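Local coordinates for protein Rho-class glutathione S-transferase (Laternula elliptica, PDB 3QAV) that probably catalyses the conjugation of glutathione to electrophilic substrates, as a cytosolic glutathione S-transferase of the rho class, at residues Trp39-Asp51 with Ile94-Leu107. Numbering follows the deposited sequence.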
loop_
_atom_site.group_PDB
_atom_site.type_symbol
_atom_site.label_atom_id
_atom_site.label_comp_id
_atom_site.label_asym_id
_atom_site.label_seq_id
_atom_site.Cartn_x
_atom_site.Cartn_y
_atom_site.Cartn_z
ATOM N N TRP A 39 -11.185 -2.401 9.898
ATOM C CA TRP A 39 -12.373 -1.599 9.621
ATOM C C TRP A 39 -12.710 -1.667 8.144
ATOM O O TRP A 39 -13.867 -1.818 7.778
ATOM C CB TRP A 39 -12.135 -0.139 10.034
ATOM C CG TRP A 39 -13.388 0.624 10.345
ATOM C CD1 TRP A 39 -14.662 0.313 9.953
ATOM C CD2 TRP A 39 -13.483 1.850 11.083
ATOM N NE1 TRP A 39 -15.541 1.271 10.403
ATOM C CE2 TRP A 39 -14.843 2.225 11.098
ATOM C CE3 TRP A 39 -12.550 2.666 11.733
ATOM C CZ2 TRP A 39 -15.298 3.389 11.738
ATOM C CZ3 TRP A 39 -12.998 3.820 12.370
ATOM C CH2 TRP A 39 -14.363 4.171 12.366
ATOM N N LYS A 40 -11.693 -1.560 7.297
ATOM C CA LYS A 40 -11.885 -1.624 5.850
ATOM C C LYS A 40 -12.679 -2.871 5.484
ATOM O O LYS A 40 -13.666 -2.811 4.738
ATOM C CB LYS A 40 -10.532 -1.673 5.137
ATOM C CG LYS A 40 -9.782 -0.351 5.056
ATOM C CD LYS A 40 -8.315 -0.572 4.666
ATOM C CE LYS A 40 -8.163 -1.235 3.299
ATOM N NZ LYS A 40 -6.726 -1.509 2.930
ATOM N N VAL A 41 -12.238 -4.006 6.016
ATOM C CA VAL A 41 -12.887 -5.279 5.750
ATOM C C VAL A 41 -14.341 -5.333 6.234
ATOM O O VAL A 41 -15.220 -5.793 5.507
ATOM C CB VAL A 41 -12.082 -6.448 6.381
ATOM C CG1 VAL A 41 -12.815 -7.766 6.162
ATOM C CG2 VAL A 41 -10.697 -6.530 5.713
ATOM N N LEU A 42 -14.596 -4.855 7.450
ATOM C CA LEU A 42 -15.953 -4.877 7.991
ATOM C C LEU A 42 -16.889 -3.998 7.167
ATOM O O LEU A 42 -18.056 -4.346 6.959
ATOM C CB LEU A 42 -15.954 -4.413 9.448
ATOM C CG LEU A 42 -15.110 -5.243 10.435
ATOM C CD1 LEU A 42 -15.228 -4.643 11.835
ATOM C CD2 LEU A 42 -15.582 -6.695 10.430
ATOM N N LEU A 43 -16.377 -2.860 6.703
ATOM C CA LEU A 43 -17.174 -1.936 5.907
ATOM C C LEU A 43 -17.573 -2.555 4.578
ATOM O O LEU A 43 -18.711 -2.420 4.144
ATOM C CB LEU A 43 -16.405 -0.632 5.663
ATOM C CG LEU A 43 -16.398 0.369 6.819
ATOM C CD1 LEU A 43 -15.671 1.631 6.392
ATOM C CD2 LEU A 43 -17.834 0.706 7.206
ATOM N N VAL A 44 -16.634 -3.220 3.919
ATOM C CA VAL A 44 -16.940 -3.865 2.643
ATOM C C VAL A 44 -18.021 -4.928 2.842
ATOM O O VAL A 44 -18.976 -4.995 2.080
ATOM C CB VAL A 44 -15.694 -4.545 2.037
ATOM C CG1 VAL A 44 -16.094 -5.391 0.827
ATOM C CG2 VAL A 44 -14.685 -3.500 1.631
ATOM N N LEU A 45 -17.860 -5.761 3.868
ATOM C CA LEU A 45 -18.833 -6.810 4.155
ATOM C C LEU A 45 -20.221 -6.231 4.444
ATOM O O LEU A 45 -21.219 -6.708 3.912
ATOM C CB LEU A 45 -18.372 -7.650 5.354
ATOM C CG LEU A 45 -17.179 -8.591 5.150
ATOM C CD1 LEU A 45 -16.662 -9.057 6.517
ATOM C CD2 LEU A 45 -17.595 -9.780 4.283
ATOM N N GLN A 46 -20.271 -5.204 5.291
ATOM C CA GLN A 46 -21.528 -4.562 5.653
ATOM C C GLN A 46 -22.170 -3.876 4.447
ATOM O O GLN A 46 -23.353 -4.063 4.178
ATOM C CB GLN A 46 -21.295 -3.526 6.753
ATOM C CG GLN A 46 -20.919 -4.087 8.125
ATOM C CD GLN A 46 -22.086 -4.736 8.849
ATOM O OE1 GLN A 46 -23.206 -4.230 8.820
ATOM N NE2 GLN A 46 -21.821 -5.851 9.521
ATOM N N GLU A 47 -21.389 -3.079 3.725
ATOM C CA GLU A 47 -21.912 -2.369 2.562
ATOM C C GLU A 47 -22.496 -3.328 1.530
ATOM O O GLU A 47 -23.555 -3.067 0.958
ATOM C CB GLU A 47 -20.809 -1.529 1.917
ATOM C CG GLU A 47 -20.434 -0.297 2.717
ATOM C CD GLU A 47 -21.483 0.795 2.621
ATOM O OE1 GLU A 47 -21.460 1.718 3.458
ATOM O OE2 GLU A 47 -22.323 0.734 1.699
ATOM N N LYS A 48 -21.804 -4.436 1.293
ATOM C CA LYS A 48 -22.266 -5.419 0.318
ATOM C C LYS A 48 -23.296 -6.368 0.919
ATOM O O LYS A 48 -23.788 -7.267 0.244
ATOM C CB LYS A 48 -21.071 -6.204 -0.235
ATOM C CG LYS A 48 -19.977 -5.301 -0.789
ATOM C CD LYS A 48 -18.758 -6.077 -1.251
ATOM C CE LYS A 48 -19.014 -6.822 -2.546
ATOM N NZ LYS A 48 -19.281 -5.933 -3.710
ATOM N N LYS A 49 -23.611 -6.157 2.196
ATOM C CA LYS A 49 -24.594 -6.964 2.921
ATOM C C LYS A 49 -24.255 -8.451 3.031
ATOM O O LYS A 49 -25.151 -9.280 3.181
ATOM C CB LYS A 49 -25.977 -6.827 2.275
ATOM C CG LYS A 49 -26.466 -5.399 2.073
ATOM C CD LYS A 49 -27.940 -5.389 1.682
ATOM C CE LYS A 49 -28.450 -3.993 1.364
ATOM N NZ LYS A 49 -27.916 -3.469 0.072
ATOM N N ILE A 50 -22.973 -8.796 2.962
ATOM C CA ILE A 50 -22.566 -10.198 3.065
ATOM C C ILE A 50 -22.622 -10.688 4.510
ATOM O O ILE A 50 -22.080 -10.049 5.412
ATOM C CB ILE A 50 -21.130 -10.403 2.522
ATOM C CG1 ILE A 50 -21.081 -10.023 1.041
ATOM C CG2 ILE A 50 -20.689 -11.842 2.728
ATOM C CD1 ILE A 50 -19.685 -9.943 0.476
ATOM N N ASP A 51 -23.279 -11.821 4.730
ATOM C CA ASP A 51 -23.379 -12.380 6.071
ATOM C C ASP A 51 -22.039 -13.041 6.394
ATOM O O ASP A 51 -21.509 -13.797 5.577
ATOM C CB ASP A 51 -24.497 -13.425 6.134
ATOM C CG ASP A 51 -24.929 -13.737 7.561
ATOM O OD1 ASP A 51 -25.463 -14.845 7.792
ATOM O OD2 ASP A 51 -24.748 -12.873 8.449
ATOM N N ILE A 94 -8.189 -8.658 0.762
ATOM C CA ILE A 94 -9.474 -9.151 1.222
ATOM C C ILE A 94 -10.598 -8.355 0.545
ATOM O O ILE A 94 -11.564 -8.926 0.029
ATOM C CB ILE A 94 -9.599 -9.017 2.758
ATOM C CG1 ILE A 94 -8.651 -10.008 3.453
ATOM C CG2 ILE A 94 -11.032 -9.254 3.182
ATOM C CD1 ILE A 94 -8.517 -9.781 4.938
ATOM N N CYS A 95 -10.459 -7.033 0.557
ATOM C CA CYS A 95 -11.447 -6.149 -0.059
ATOM C C CYS A 95 -11.605 -6.439 -1.542
ATOM O O CYS A 95 -12.721 -6.509 -2.037
ATOM C CB CYS A 95 -11.056 -4.683 0.149
ATOM S SG CYS A 95 -11.243 -4.160 1.878
ATOM N N MET A 96 -10.491 -6.623 -2.243
ATOM C CA MET A 96 -10.542 -6.913 -3.669
ATOM C C MET A 96 -11.216 -8.256 -3.927
ATOM O O MET A 96 -12.005 -8.388 -4.860
ATOM C CB MET A 96 -9.136 -6.899 -4.272
ATOM C CG MET A 96 -8.547 -5.493 -4.422
ATOM S SD MET A 96 -9.706 -4.340 -5.230
ATOM C CE MET A 96 -9.597 -4.889 -6.923
ATOM N N TYR A 97 -10.909 -9.248 -3.096
ATOM C CA TYR A 97 -11.516 -10.573 -3.239
ATOM C C TYR A 97 -13.027 -10.519 -3.045
ATOM O O TYR A 97 -13.777 -11.162 -3.783
ATOM C CB TYR A 97 -10.934 -11.543 -2.213
ATOM C CG TYR A 97 -11.782 -12.771 -1.995
ATOM C CD1 TYR A 97 -11.811 -13.807 -2.932
ATOM C CD2 TYR A 97 -12.590 -12.883 -0.861
ATOM C CE1 TYR A 97 -12.627 -14.923 -2.744
ATOM C CE2 TYR A 97 -13.409 -13.991 -0.663
ATOM C CZ TYR A 97 -13.424 -15.005 -1.604
ATOM O OH TYR A 97 -14.231 -16.098 -1.391
ATOM N N LEU A 98 -13.464 -9.765 -2.040
ATOM C CA LEU A 98 -14.888 -9.636 -1.738
ATOM C C LEU A 98 -15.646 -8.944 -2.872
ATOM O O LEU A 98 -16.778 -9.322 -3.193
ATOM C CB LEU A 98 -15.092 -8.851 -0.437
ATOM C CG LEU A 98 -14.602 -9.491 0.865
ATOM C CD1 LEU A 98 -14.875 -8.526 2.007
ATOM C CD2 LEU A 98 -15.305 -10.837 1.116
ATOM N N GLU A 99 -15.027 -7.926 -3.465
ATOM C CA GLU A 99 -15.648 -7.190 -4.567
ATOM C C GLU A 99 -15.789 -8.104 -5.784
ATOM O O GLU A 99 -16.769 -8.023 -6.523
ATOM C CB GLU A 99 -14.799 -5.970 -4.932
ATOM C CG GLU A 99 -15.273 -5.194 -6.166
ATOM C CD GLU A 99 -16.635 -4.545 -5.980
ATOM O OE1 GLU A 99 -17.193 -4.617 -4.869
ATOM O OE2 GLU A 99 -17.145 -3.953 -6.954
ATOM N N GLU A 100 -14.812 -8.983 -5.975
ATOM C CA GLU A 100 -14.824 -9.917 -7.097
ATOM C C GLU A 100 -15.705 -11.147 -6.871
ATOM O O GLU A 100 -16.365 -11.623 -7.794
ATOM C CB GLU A 100 -13.394 -10.364 -7.418
ATOM C CG GLU A 100 -12.674 -9.479 -8.416
ATOM C CD GLU A 100 -11.244 -9.923 -8.660
ATOM O OE1 GLU A 100 -10.971 -11.138 -8.530
ATOM O OE2 GLU A 100 -10.399 -9.062 -8.992
ATOM N N LYS A 101 -15.722 -11.653 -5.645
ATOM C CA LYS A 101 -16.511 -12.832 -5.313
ATOM C C LYS A 101 -17.997 -12.535 -5.122
ATOM O O LYS A 101 -18.836 -13.372 -5.426
ATOM C CB LYS A 101 -15.961 -13.485 -4.044
ATOM C CG LYS A 101 -16.688 -14.759 -3.627
ATOM C CD LYS A 101 -16.484 -15.874 -4.636
ATOM C CE LYS A 101 -16.946 -17.209 -4.057
ATOM N NZ LYS A 101 -16.553 -18.355 -4.921
ATOM N N TYR A 102 -18.317 -11.350 -4.605
ATOM C CA TYR A 102 -19.709 -10.971 -4.378
ATOM C C TYR A 102 -19.981 -9.668 -5.127
ATOM O O TYR A 102 -19.947 -8.583 -4.556
ATOM C CB TYR A 102 -19.973 -10.795 -2.881
ATOM C CG TYR A 102 -19.568 -11.990 -2.039
ATOM C CD1 TYR A 102 -18.258 -12.134 -1.583
ATOM C CD2 TYR A 102 -20.495 -12.979 -1.706
ATOM C CE1 TYR A 102 -17.879 -13.238 -0.806
ATOM C CE2 TYR A 102 -20.133 -14.085 -0.939
ATOM C CZ TYR A 102 -18.824 -14.208 -0.492
ATOM O OH TYR A 102 -18.458 -15.302 0.261
ATOM N N PRO A 103 -20.264 -9.772 -6.429
ATOM C CA PRO A 103 -20.533 -8.615 -7.287
ATOM C C PRO A 103 -21.924 -7.995 -7.182
ATOM O O PRO A 103 -22.196 -6.983 -7.823
ATOM C CB PRO A 103 -20.254 -9.170 -8.677
ATOM C CG PRO A 103 -20.801 -10.564 -8.564
ATOM C CD PRO A 103 -20.298 -11.028 -7.207
ATOM N N LYS A 104 -22.794 -8.594 -6.374
ATOM C CA LYS A 104 -24.157 -8.093 -6.220
ATOM C C LYS A 104 -24.244 -6.590 -5.945
ATOM O O LYS A 104 -24.990 -5.870 -6.619
ATOM C CB LYS A 104 -24.879 -8.869 -5.113
ATOM C CG LYS A 104 -26.230 -8.289 -4.719
ATOM C CD LYS A 104 -27.176 -8.191 -5.908
ATOM C CE LYS A 104 -28.505 -7.574 -5.496
ATOM N NZ LYS A 104 -29.164 -8.370 -4.422
ATOM N N VAL A 105 -23.492 -6.120 -4.955
ATOM C CA VAL A 105 -23.484 -4.703 -4.606
ATOM C C VAL A 105 -22.078 -4.160 -4.865
ATOM O O VAL A 105 -21.229 -4.156 -3.970
ATOM C CB VAL A 105 -23.851 -4.508 -3.123
ATOM C CG1 VAL A 105 -23.899 -3.026 -2.784
ATOM C CG2 VAL A 105 -25.194 -5.163 -2.840
ATOM N N PRO A 106 -21.813 -3.702 -6.100
ATOM C CA PRO A 106 -20.504 -3.162 -6.491
ATOM C C PRO A 106 -20.031 -1.892 -5.783
ATOM O O PRO A 106 -20.772 -0.920 -5.667
ATOM C CB PRO A 106 -20.654 -2.958 -8.002
ATOM C CG PRO A 106 -22.109 -2.652 -8.151
ATOM C CD PRO A 106 -22.747 -3.676 -7.240
ATOM N N LEU A 107 -18.788 -1.916 -5.307
ATOM C CA LEU A 107 -18.201 -0.760 -4.644
ATOM C C LEU A 107 -17.348 0.005 -5.646
ATOM O O LEU A 107 -16.607 0.920 -5.281
ATOM C CB LEU A 107 -17.359 -1.189 -3.433
ATOM C CG LEU A 107 -18.186 -1.767 -2.273
ATOM C CD1 LEU A 107 -17.297 -2.084 -1.072
ATOM C CD2 LEU A 107 -19.263 -0.758 -1.871
#
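Glu99 OE1 is gripped by two donors from opposite faces of the carboxylate plane: Lys48 NZ, at 2.7 Å in a salt bridge, and the backbone N of Leu107, which also reaches Glu99 OE2. Lys48 NZ makes a second bond, 2.6 Å long, to Val105 O, from above the carbonyl plane. Two bends in the lysine chain (chi3 73°, chi4 65°) curl the ammonium in, tying the residue just past helix 36-47 to helix 91-101 and the loop after it. Helix segments 39-47 and 94-101 run nearly parallel, 11° apart, with axes 9.7 Å apart at closest approach, and pack on one side of the sheet in the thioredoxin-like N-terminal domain. Between them Val44 spreads its methyls, CG1 meeting Leu98 CD1 at 3.6 Å and CG2 meeting Cys95 SG at 3.5 Å; Leu107 CD1 touches both methyls, 4.0 Å from each. Nearer the glutathione site, the side chains of Val41 and Ile94 cross at about a right angle, touching through their CG2 atoms. Beyond the Schellman motif ending helix 36-47, Ile50 CG1 makes a CH-pi contact over one face of the Tyr102 ring, 4.3 Å from the centroid and offset toward the rim, with Lys101 CG toward the rim of the opposite face.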